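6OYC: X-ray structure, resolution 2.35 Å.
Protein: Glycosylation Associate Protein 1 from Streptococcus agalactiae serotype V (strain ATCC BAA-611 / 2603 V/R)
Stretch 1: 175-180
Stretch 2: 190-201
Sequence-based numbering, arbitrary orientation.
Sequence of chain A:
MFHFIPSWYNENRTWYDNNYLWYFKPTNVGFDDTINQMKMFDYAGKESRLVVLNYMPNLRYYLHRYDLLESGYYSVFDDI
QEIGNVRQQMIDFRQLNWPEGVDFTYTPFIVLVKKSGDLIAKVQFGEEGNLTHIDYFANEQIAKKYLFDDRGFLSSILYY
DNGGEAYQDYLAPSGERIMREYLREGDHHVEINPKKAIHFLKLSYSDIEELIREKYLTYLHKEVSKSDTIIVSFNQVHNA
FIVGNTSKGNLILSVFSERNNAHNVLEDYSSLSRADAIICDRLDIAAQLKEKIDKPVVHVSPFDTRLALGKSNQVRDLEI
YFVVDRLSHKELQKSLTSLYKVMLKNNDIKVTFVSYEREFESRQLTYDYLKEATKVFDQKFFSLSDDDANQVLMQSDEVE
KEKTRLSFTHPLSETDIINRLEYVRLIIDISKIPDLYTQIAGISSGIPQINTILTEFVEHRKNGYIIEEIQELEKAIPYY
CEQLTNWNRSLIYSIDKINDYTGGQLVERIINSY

Stretch 1 175-180: GERIMR
Stretch 2 (190-201) VEINPKKAIHFL

Two adjacent strands are often joined by a short ladder of backbone hydrogen bonds that side chains then extend past the end of the sheet, and residues 175-180 and 190-201 illustrate the principle. Strand 177-180 runs antiparallel to strand 190-192, at 154° and with a closest axis approach of 4.7 Å. After Ile-192 stretch 2 turns through Asn-193 into a 3-10 segment, 194-199, and together the two stretches bury 504 Å².

Stretch 1 opens at Gly-175, whose phi/psi of 95/-14 would jam a CB against the preceding carbonyl oxygen; glycine is therefore suited to the position, although it makes no contact with stretch 2. Glu-176 (-63/136) points its CB toward the partner. With chi1 and chi2 both t, its chain is extended, and OE1 lies 3.0 Å from NZ of Lys-196 in a salt bridge whose hydrogen bond is weak. Lys-196 meets it from the 3-10 segment with rotamers m, m, t, t.

Arg-177 (-76/125) contributes chiefly its backbone. Its O accepts a hydrogen bond from ND2 of Asn-193 at 2.8 Å, so that a side-chain amide continues the ladder beyond the strand. Asn-193, with chi1 t and chi2 -23°, uses both ends of that amide: its OD1 accepts from the backbone N of Lys-195 at 2.9 Å, while its backbone O accepts from N of Lys-196 at 2.7 Å, bracing the start of the 3-10 segment. The CA-to-CB bond of Arg-177 points sideways, and its side chain is t, t, p; a water joins its NE, through a weak 3.5 Å bond, to O of Glu-191 at 3.2 Å.

At Ile-178 the backbone departs from the extended form (-89/-42), yet its O still accepts from N of Asn-193 at 2.9 Å and a nearly straight 170°. Its CB points away, but the m, m rotamer brings the end of the buried side chain nearer the partner. CD1 lies 3.9 Å from CE of Lys-196, against the aliphatic part of that chain, and CG2 lies 4.4 Å from CZ of Phe-200, obliquely to the ring.

Met-179 (-156/156) pairs with Ile-192 in a non-hydrogen-bonded bridge, CA to CA 4.4 Å, with both side chains on the same sheet face. Its CA makes a CA-H...O contact with O of Glu-191 at 3.2 Å. Flexible and apolar, CB of the buried Met-179 lies 3.9 Å from CD1 of Ile-192 (m, m), and its p, t, t rotamer sets SD 3.9 Å from CG1 of Val-190 (chi1 t).

Arg-180 (-119/130) forms the hydrogen-bonded bridge with Glu-191 (-112/121), CA to CA 5.2 Å. Arg-180 N donates to Glu-191 O at 2.9 Å, and Glu-191 N donates to Arg-180 O at 2.8 Å; that same O receives a CA-H...O contact from CA of Val-190 at 3.3 Å. The Arg-180 (t, t, m) and Glu-191 (m, t) side chains share the face opposite Met-179 and Ile-192, where partial exposure suits their charged groups.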

# COMPACT_ATOMS: atom_id res chain seq x y z
N GLY A 175 6.15 -30.08 -1.34
CA GLY A 175 7.48 -29.93 -0.80
C GLY A 175 8.59 -30.07 -1.82
O GLY A 175 9.74 -29.71 -1.51
N GLU A 176 8.29 -30.58 -3.02
CA GLU A 176 9.31 -30.71 -4.06
C GLU A 176 9.85 -29.34 -4.49
O GLU A 176 9.10 -28.39 -4.71
CB GLU A 176 8.74 -31.43 -5.29
CG GLU A 176 9.82 -31.80 -6.30
CD GLU A 176 9.29 -32.51 -7.54
OE1 GLU A 176 8.09 -32.36 -7.86
OE2 GLU A 176 10.10 -33.21 -8.19
N ARG A 177 11.17 -29.26 -4.64
CA ARG A 177 11.79 -28.03 -5.09
C ARG A 177 11.59 -27.84 -6.59
O ARG A 177 11.95 -28.71 -7.39
CB ARG A 177 13.28 -28.04 -4.76
CG ARG A 177 13.95 -26.72 -5.14
CD ARG A 177 15.32 -26.62 -4.54
NE ARG A 177 16.25 -27.52 -5.21
CZ ARG A 177 17.14 -28.27 -4.57
NH1 ARG A 177 17.21 -28.21 -3.25
NH2 ARG A 177 17.97 -29.06 -5.26
N ILE A 178 11.03 -26.70 -6.98
CA ILE A 178 10.91 -26.40 -8.40
C ILE A 178 12.14 -25.67 -8.92
O ILE A 178 12.63 -25.97 -10.01
CB ILE A 178 9.64 -25.58 -8.69
CG1 ILE A 178 8.41 -26.32 -8.18
CG2 ILE A 178 9.56 -25.29 -10.17
CD1 ILE A 178 8.18 -27.63 -8.84
N MET A 179 12.65 -24.72 -8.16
CA MET A 179 13.83 -23.98 -8.62
C MET A 179 14.56 -23.40 -7.42
O MET A 179 13.97 -23.19 -6.35
CB MET A 179 13.46 -22.87 -9.61
CG MET A 179 12.61 -21.79 -8.98
SD MET A 179 12.15 -20.46 -10.07
CE MET A 179 11.11 -19.51 -8.97
N ARG A 180 15.85 -23.15 -7.62
CA ARG A 180 16.69 -22.48 -6.64
C ARG A 180 17.22 -21.18 -7.25
O ARG A 180 17.74 -21.19 -8.37
CB ARG A 180 17.84 -23.37 -6.20
CG ARG A 180 18.96 -22.62 -5.49
CD ARG A 180 20.00 -23.59 -4.94
NE ARG A 180 19.38 -24.67 -4.20
CZ ARG A 180 20.05 -25.60 -3.54
NH1 ARG A 180 21.38 -25.56 -3.53
NH2 ARG A 180 19.41 -26.56 -2.88
N VAL A 190 19.45 -18.73 -11.54
CA VAL A 190 18.34 -19.58 -11.16
C VAL A 190 18.55 -20.97 -11.77
O VAL A 190 18.83 -21.08 -12.97
CB VAL A 190 17.00 -18.97 -11.63
CG1 VAL A 190 15.80 -19.86 -11.26
CG2 VAL A 190 16.81 -17.57 -11.06
N GLU A 191 18.42 -22.02 -10.95
CA GLU A 191 18.52 -23.41 -11.40
C GLU A 191 17.16 -24.07 -11.30
O GLU A 191 16.59 -24.17 -10.20
CB GLU A 191 19.54 -24.20 -10.57
CG GLU A 191 21.01 -23.77 -10.76
CD GLU A 191 21.96 -24.32 -9.68
OE1 GLU A 191 21.52 -25.20 -8.89
OE2 GLU A 191 23.14 -23.88 -9.62
N ILE A 192 16.66 -24.55 -12.42
CA ILE A 192 15.42 -25.32 -12.49
C ILE A 192 15.69 -26.77 -12.08
O ILE A 192 16.69 -27.36 -12.48
CB ILE A 192 14.85 -25.24 -13.91
CG1 ILE A 192 14.67 -23.76 -14.34
CG2 ILE A 192 13.61 -26.09 -14.04
CD1 ILE A 192 13.66 -23.00 -13.49
N ASN A 193 14.78 -27.35 -11.30
CA ASN A 193 14.76 -28.79 -11.05
C ASN A 193 14.75 -29.55 -12.38
O ASN A 193 13.77 -29.44 -13.14
CB ASN A 193 13.52 -29.17 -10.25
CG ASN A 193 13.51 -30.65 -9.86
OD1 ASN A 193 14.15 -31.48 -10.50
ND2 ASN A 193 12.78 -30.98 -8.78
N PRO A 194 15.77 -30.37 -12.66
CA PRO A 194 15.84 -31.03 -13.98
C PRO A 194 14.62 -31.88 -14.30
O PRO A 194 14.28 -32.05 -15.48
CB PRO A 194 17.11 -31.89 -13.88
CG PRO A 194 17.90 -31.28 -12.73
CD PRO A 194 16.90 -30.71 -11.78
N LYS A 195 13.94 -32.41 -13.27
CA LYS A 195 12.72 -33.16 -13.51
C LYS A 195 11.56 -32.30 -13.98
O LYS A 195 10.52 -32.85 -14.37
CB LYS A 195 12.32 -33.91 -12.24
CG LYS A 195 13.26 -35.05 -11.94
CD LYS A 195 13.13 -35.48 -10.50
CE LYS A 195 12.96 -36.99 -10.44
NZ LYS A 195 14.05 -37.67 -11.20
N LYS A 196 11.70 -30.98 -13.94
CA LYS A 196 10.67 -30.06 -14.40
C LYS A 196 11.08 -29.34 -15.67
O LYS A 196 10.29 -28.54 -16.18
CB LYS A 196 10.35 -29.04 -13.30
CG LYS A 196 10.03 -29.66 -11.95
CD LYS A 196 8.77 -30.49 -12.02
CE LYS A 196 8.42 -31.04 -10.66
NZ LYS A 196 7.01 -31.52 -10.58
N ALA A 197 12.29 -29.61 -16.19
CA ALA A 197 12.82 -28.90 -17.36
C ALA A 197 11.86 -28.91 -18.53
O ALA A 197 11.89 -27.99 -19.36
CB ALA A 197 14.15 -29.49 -17.80
N ILE A 198 11.03 -29.93 -18.63
CA ILE A 198 9.95 -29.99 -19.61
C ILE A 198 9.19 -28.66 -19.74
O ILE A 198 8.93 -28.19 -20.85
CB ILE A 198 9.00 -31.16 -19.24
CG1 ILE A 198 8.05 -31.47 -20.38
CG2 ILE A 198 8.30 -30.96 -17.90
CD1 ILE A 198 8.79 -31.84 -21.60
N HIS A 199 8.86 -28.02 -18.62
CA HIS A 199 8.02 -26.83 -18.65
C HIS A 199 8.80 -25.54 -18.92
O HIS A 199 8.20 -24.47 -18.91
CB HIS A 199 7.24 -26.70 -17.34
CG HIS A 199 6.52 -27.95 -16.95
ND1 HIS A 199 5.46 -28.45 -17.67
CD2 HIS A 199 6.70 -28.80 -15.91
CE1 HIS A 199 5.02 -29.56 -17.10
NE2 HIS A 199 5.76 -29.80 -16.03
N PHE A 200 10.10 -25.62 -19.17
CA PHE A 200 10.93 -24.43 -19.27
C PHE A 200 11.84 -24.49 -20.49
O PHE A 200 12.27 -25.56 -20.92
CB PHE A 200 11.80 -24.24 -18.02
CG PHE A 200 11.00 -24.13 -16.75
CD1 PHE A 200 10.51 -25.27 -16.11
CD2 PHE A 200 10.74 -22.89 -16.18
CE1 PHE A 200 9.77 -25.17 -14.93
CE2 PHE A 200 10.01 -22.78 -14.99
CZ PHE A 200 9.53 -23.92 -14.36
N LEU A 201 12.15 -23.30 -21.03
CA LEU A 201 13.07 -23.20 -22.16
C LEU A 201 14.53 -23.40 -21.75
O LEU A 201 15.37 -23.70 -22.61
CB LEU A 201 12.91 -21.83 -22.85
CG LEU A 201 11.64 -21.64 -23.67
CD1 LEU A 201 11.59 -20.22 -24.24
CD2 LEU A 201 11.52 -22.70 -24.80
O HOH W 1 17.13 -26.79 -8.50